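Side-chain contact in glutathione synthetase-like effector 30 (Gpa-GSS30-apo) (Globodera pallida, PDB 5OET), which belongs to the glutathione synthetase family, probably as a ligase-derived effector that the parasitic nematode deploys in its host plant: residues 109-114 / 163-168. Residues are numbered along the deposited sequence; the frame is centred on the assembly and turned at random.
Sequences KAMLLL and FCQRAD
Leu112 of helix 98-119 slides alongside Gln165 of strand 160-173, the two side chains running in opposite directions, with Leu112 CD2 3.2 Å from Gln165 CB. The same methyl also lies 3.6 Å from Gln165 OE1 and 4.0 Å from Phe163 CE2, so one branch of the leucine touches both the glutamine and the ring; a branched aliphatic side chain suits a place with two such different neighbours. Phe163 points its CB toward the helix, and with CG anti to the backbone N (chi1 169°) its ring edge reaches the Leu112 carbonyl. Leu112 O lies in the ring plane, 3.4 Å from Phe163 CE2, where the slightly positive ring hydrogens face a carbonyl oxygen. Met111 crosses the glutamine at about a right angle, its CG 3.8 Å from Gln165 OE1; CB and CG make the approach, an unbranched apolar chain lying across the amide oxygen.

No hydrogen bond joins the two segments. Gln165, its chain extended beyond CG, brings its amide to Met111 and Leu112, with OE1 near both side chains and NE2 hydrogen-bonded to His347 NE2. Tyr115 of the same helix touches both Phe163 and Gln165, while Phe343 meets the Phe163 ring with planes inclined at about 45°. Cys164 and Arg166 point away from the helix. Cys164 is disulfide-bonded to Cys480 of the adjacent strand 469-484; Arg166 grips Asp168 side-on, Arg166 NE to Asp168 OD1 at 3.2 Å and NH2 to OD2, both carboxylate oxygens using syn lone pairs. The helix thus packs on a mixed sheet by van der Waals contact, partly carbon against oxygen, and the buried glutamine amide is held by a hydrogen bond from beyond the helix-strand pair.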
loop_
_atom_site.group_PDB
_atom_site.type_symbol
_atom_site.label_atom_id
_atom_site.label_comp_id
_atom_site.label_asym_id
_atom_site.label_seq_id
_atom_site.Cartn_x
_atom_site.Cartn_y
_atom_site.Cartn_z
ATOM N N LYS A 109 -14.362 -13.210 -23.768
ATOM C CA LYS A 109 -15.760 -13.663 -23.647
ATOM C C LYS A 109 -15.938 -15.081 -24.246
ATOM O O LYS A 109 -16.475 -15.985 -23.597
ATOM C CB LYS A 109 -16.695 -12.652 -24.318
ATOM C CG LYS A 109 -18.166 -12.784 -23.971
ATOM C CD LYS A 109 -19.036 -12.086 -25.016
ATOM C CE LYS A 109 -20.512 -12.439 -24.878
ATOM N NZ LYS A 109 -21.132 -11.843 -23.653
ATOM N N ALA A 110 -15.445 -15.266 -25.468
ATOM C CA ALA A 110 -15.458 -16.573 -26.143
ATOM C C ALA A 110 -14.702 -17.646 -25.369
ATOM O O ALA A 110 -15.118 -18.805 -25.300
ATOM C CB ALA A 110 -14.852 -16.441 -27.530
ATOM N N MET A 111 -13.572 -17.255 -24.812
ATOM C CA MET A 111 -12.706 -18.184 -24.102
ATOM C C MET A 111 -13.368 -18.709 -22.807
ATOM O O MET A 111 -13.301 -19.906 -22.505
ATOM C CB MET A 111 -11.365 -17.521 -23.797
ATOM C CG MET A 111 -10.217 -18.502 -23.840
ATOM S SD MET A 111 -9.620 -18.713 -25.519
ATOM C CE MET A 111 -9.085 -20.442 -25.420
ATOM N N LEU A 112 -14.029 -17.826 -22.056
ATOM C CA LEU A 112 -14.810 -18.265 -20.895
ATOM C C LEU A 112 -15.958 -19.181 -21.325
ATOM O O LEU A 112 -16.145 -20.244 -20.757
ATOM C CB LEU A 112 -15.356 -17.071 -20.115
ATOM C CG LEU A 112 -14.353 -16.111 -19.474
ATOM C CD1 LEU A 112 -15.052 -14.899 -18.876
ATOM C CD2 LEU A 112 -13.555 -16.836 -18.418
ATOM N N LEU A 113 -16.701 -18.786 -22.344
ATOM C CA LEU A 113 -17.820 -19.603 -22.802
ATOM C C LEU A 113 -17.430 -21.012 -23.221
ATOM O O LEU A 113 -18.149 -21.932 -22.942
ATOM C CB LEU A 113 -18.597 -18.909 -23.934
ATOM C CG LEU A 113 -19.512 -17.739 -23.557
ATOM C CD1 LEU A 113 -20.339 -17.318 -24.759
ATOM C CD2 LEU A 113 -20.425 -18.102 -22.387
ATOM N N LEU A 114 -16.285 -21.186 -23.873
ATOM C CA LEU A 114 -15.836 -22.531 -24.290
ATOM C C LEU A 114 -15.511 -23.448 -23.102
ATOM O O LEU A 114 -15.916 -24.588 -23.076
ATOM C CB LEU A 114 -14.616 -22.417 -25.196
ATOM C CG LEU A 114 -13.851 -23.697 -25.511
ATOM C CD1 LEU A 114 -14.746 -24.685 -26.228
ATOM C CD2 LEU A 114 -12.624 -23.404 -26.350
ATOM N N PHE A 163 -16.911 -18.472 -12.119
ATOM C CA PHE A 163 -15.843 -18.988 -12.957
ATOM C C PHE A 163 -14.990 -17.831 -13.447
ATOM O O PHE A 163 -15.446 -17.038 -14.264
ATOM C CB PHE A 163 -16.473 -19.791 -14.091
ATOM C CG PHE A 163 -15.529 -20.159 -15.183
ATOM C CD1 PHE A 163 -14.244 -20.619 -14.901
ATOM C CD2 PHE A 163 -15.935 -20.063 -16.513
ATOM C CE1 PHE A 163 -13.374 -20.955 -15.929
ATOM C CE2 PHE A 163 -15.080 -20.399 -17.546
ATOM C CZ PHE A 163 -13.800 -20.844 -17.260
ATOM N N CYS A 164 -13.784 -17.721 -12.893
ATOM C CA CYS A 164 -12.834 -16.662 -13.228
ATOM C C CYS A 164 -11.634 -17.325 -13.911
ATOM O O CYS A 164 -11.151 -18.368 -13.466
ATOM C CB CYS A 164 -12.380 -15.878 -11.975
ATOM S SG CYS A 164 -13.563 -14.682 -11.235
ATOM N N GLN A 165 -11.166 -16.700 -14.994
ATOM C CA GLN A 165 -10.108 -17.251 -15.833
ATOM C C GLN A 165 -9.065 -16.195 -16.098
ATOM O O GLN A 165 -9.389 -15.020 -16.154
ATOM C CB GLN A 165 -10.704 -17.729 -17.147
ATOM C CG GLN A 165 -9.950 -18.825 -17.888
ATOM C CD GLN A 165 -10.603 -19.148 -19.224
ATOM O OE1 GLN A 165 -10.706 -18.287 -20.086
ATOM N NE2 GLN A 165 -11.061 -20.387 -19.395
ATOM N N ARG A 166 -7.810 -16.630 -16.208
ATOM C CA ARG A 166 -6.730 -15.822 -16.772
ATOM C C ARG A 166 -6.159 -16.595 -17.947
ATOM O O ARG A 166 -5.624 -17.673 -17.760
ATOM C CB ARG A 166 -5.642 -15.513 -15.730
ATOM C CG ARG A 166 -4.861 -14.221 -16.044
ATOM C CD ARG A 166 -3.675 -13.984 -15.114
ATOM N NE ARG A 166 -2.651 -15.023 -15.278
ATOM C CZ ARG A 166 -2.026 -15.699 -14.305
ATOM N NH1 ARG A 166 -2.267 -15.469 -13.003
ATOM N NH2 ARG A 166 -1.145 -16.631 -14.645
ATOM N N ALA A 167 -6.316 -16.058 -19.152
ATOM C CA ALA A 167 -5.688 -16.598 -20.373
ATOM C C ALA A 167 -4.387 -15.853 -20.598
ATOM O O ALA A 167 -4.393 -14.624 -20.575
ATOM C CB ALA A 167 -6.600 -16.387 -21.570
ATOM N N ASP A 168 -3.287 -16.573 -20.809
ATOM C CA ASP A 168 -1.988 -15.967 -21.079
ATOM C C ASP A 168 -1.598 -16.020 -22.579
ATOM O O ASP A 168 -1.851 -16.995 -23.269
ATOM C CB ASP A 168 -0.922 -16.616 -20.198
ATOM C CG ASP A 168 -1.147 -16.340 -18.698
ATOM O OD1 ASP A 168 -1.926 -15.427 -18.345
ATOM O OD2 ASP A 168 -0.558 -17.042 -17.854
#